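Local coordinates for exopolysaccharide biosynthesis protein (Pantoea stewartii subsp. stewartii DC283, PDB 6TGF), which modifies the glycan biofilm, probably by hydrolysing exopolysaccharide, and has a parallel beta-helix fold like that of bacteriophage tailspikes, at residues T41-P44 against K45-P49. Numbering follows the deposited sequence.
Sequences TAIP and KGDVP
P44 and D47 close a type II beta turn at the surface of the head-binding region, just ahead of strand 48-51. One hydrogen bond, D47 N to P44 O, spans it, 3.2 Å long with an angle of 156° at the hydrogen. K45 and G46 are the two central residues, and G46 takes the positive phi (94°) that a type II turn needs at this place.

The tight side is the one where D47 folds back over P44. CG of D47 lies anti to its own carbonyl carbon (chi1 -79°), which carries OD2 over the face of the P44 ring. D47 CB is 3.3 Å from P44 O, the same oxygen that the N-H of D47 bonds. Nearer the backbone, at D47 CB, I43 CG2 makes contact at 3.8 Å. F90 of strand 89-92 touches the side chains of I43, P44 and D47, and I123 touches I43 and D47, so this face rests on the five-stranded antiparallel sheet.

The loose side belongs to K45. Its chain leaves the turn, bent along its length, and is exposed. By contrast, D47 OD2 sits 3.6 Å from both CG and CD of P44.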
ATOM      1  N   THR B  41     -17.716  43.914 -57.584  1.00 49.14           N
ATOM      2  CA  THR B  41     -16.784  43.353 -58.601  1.00 49.34           C
ATOM      3  C   THR B  41     -15.635  44.330 -58.895  1.00 49.05           C
ATOM      4  O   THR B  41     -14.667  43.898 -59.550  1.00 49.33           O
ATOM      5  CB  THR B  41     -17.545  43.000 -59.885  1.00 49.75           C
ATOM      6  OG1 THR B  41     -18.220  44.179 -60.329  1.00 49.56           O
ATOM      7  CG2 THR B  41     -18.543  41.881 -59.686  1.00 49.89           C
ATOM      8  N   ALA B  42     -15.735  45.587 -58.444  1.00 48.61           N
ATOM      9  CA  ALA B  42     -14.731  46.658 -58.658  1.00 48.43           C
ATOM     10  C   ALA B  42     -13.837  46.827 -57.420  1.00 48.19           C
ATOM     11  O   ALA B  42     -12.956  47.711 -57.456  1.00 48.39           O
ATOM     12  CB  ALA B  42     -15.429  47.950 -59.007  1.00 48.29           C
ATOM     13  N   ILE B  43     -14.048  46.024 -56.369  1.00 47.73           N
ATOM     14  CA  ILE B  43     -13.232  46.055 -55.117  1.00 47.33           C
ATOM     15  C   ILE B  43     -11.968  45.229 -55.346  1.00 47.49           C
ATOM     16  O   ILE B  43     -12.053  44.095 -55.812  1.00 47.80           O
ATOM     17  CB  ILE B  43     -14.052  45.562 -53.904  1.00 46.95           C
ATOM     18  CG1 ILE B  43     -15.189  46.541 -53.587  1.00 46.82           C
ATOM     19  CG2 ILE B  43     -13.154  45.300 -52.701  1.00 46.62           C
ATOM     20  CD1 ILE B  43     -15.619  46.579 -52.140  1.00 46.44           C
ATOM     21  N   PRO B  44     -10.765  45.765 -55.022  1.00 47.31           N
ATOM     22  CA  PRO B  44      -9.509  45.050 -55.253  1.00 47.33           C
ATOM     23  C   PRO B  44      -9.530  43.606 -54.731  1.00 47.23           C
ATOM     24  O   PRO B  44      -9.991  43.388 -53.629  1.00 47.00           O
ATOM     25  CB  PRO B  44      -8.472  45.878 -54.477  1.00 47.22           C
ATOM     26  CG  PRO B  44      -9.043  47.278 -54.479  1.00 47.14           C
ATOM     27  CD  PRO B  44     -10.544  47.089 -54.416  1.00 47.09           C
ATOM     28  N   LYS B  45      -9.038  42.669 -55.544  1.00 47.71           N
ATOM     29  CA  LYS B  45      -8.950  41.220 -55.218  1.00 47.68           C
ATOM     30  C   LYS B  45      -8.159  41.054 -53.916  1.00 46.61           C
ATOM     31  O   LYS B  45      -7.101  41.698 -53.785  1.00 46.50           O
ATOM     32  CB  LYS B  45      -8.276  40.467 -56.370  1.00 48.95           C
ATOM     33  CG  LYS B  45      -8.543  38.969 -56.419  1.00 49.76           C
ATOM     34  CD  LYS B  45      -9.944  38.611 -56.877  1.00 50.30           C
ATOM     35  CE  LYS B  45      -9.998  37.343 -57.704  1.00 51.10           C
ATOM     36  NZ  LYS B  45      -9.325  36.204 -57.030  1.00 51.23           N
ATOM     37  N   GLY B  46      -8.671  40.240 -52.986  1.00 45.54           N
ATOM     38  CA  GLY B  46      -8.008  39.917 -51.709  1.00 44.75           C
ATOM     39  C   GLY B  46      -8.445  40.824 -50.568  1.00 43.79           C
ATOM     40  O   GLY B  46      -8.075  40.521 -49.417  1.00 43.75           O
ATOM     41  N   ASP B  47      -9.190  41.897 -50.858  1.00 42.90           N
ATOM     42  CA  ASP B  47      -9.757  42.813 -49.831  1.00 42.00           C
ATOM     43  C   ASP B  47     -10.842  42.061 -49.050  1.00 41.26           C
ATOM     44  O   ASP B  47     -11.576  41.274 -49.675  1.00 41.45           O
ATOM     45  CB  ASP B  47     -10.290  44.107 -50.454  1.00 41.87           C
ATOM     46  CG  ASP B  47      -9.213  45.131 -50.780  1.00 41.84           C
ATOM     47  OD1 ASP B  47      -8.021  44.759 -50.784  1.00 41.74           O
ATOM     48  OD2 ASP B  47      -9.575  46.299 -51.022  1.00 41.65           O
ATOM     49  N   VAL B  48     -10.914  42.288 -47.734  1.00 40.45           N
ATOM     50  CA  VAL B  48     -11.821  41.567 -46.787  1.00 39.79           C
ATOM     51  C   VAL B  48     -12.424  42.575 -45.813  1.00 39.12           C
ATOM     52  O   VAL B  48     -11.945  43.702 -45.712  1.00 38.90           O
ATOM     53  CB  VAL B  48     -11.066  40.458 -46.027  1.00 39.81           C
ATOM     54  CG1 VAL B  48     -10.475  39.424 -46.972  1.00 40.15           C
ATOM     55  CG2 VAL B  48      -9.986  41.023 -45.113  1.00 39.69           C
ATOM     56  N   PRO B  49     -13.494  42.204 -45.070  1.00 38.71           N
ATOM     57  CA  PRO B  49     -13.945  42.991 -43.923  1.00 38.29           C
ATOM     58  C   PRO B  49     -12.880  42.985 -42.815  1.00 37.97           C
ATOM     59  O   PRO B  49     -12.671  41.940 -42.222  1.00 37.94           O
ATOM     60  CB  PRO B  49     -15.238  42.291 -43.467  1.00 38.19           C
ATOM     61  CG  PRO B  49     -15.654  41.443 -44.652  1.00 38.42           C
ATOM     62  CD  PRO B  49     -14.358  41.040 -45.319  1.00 38.69           C
TER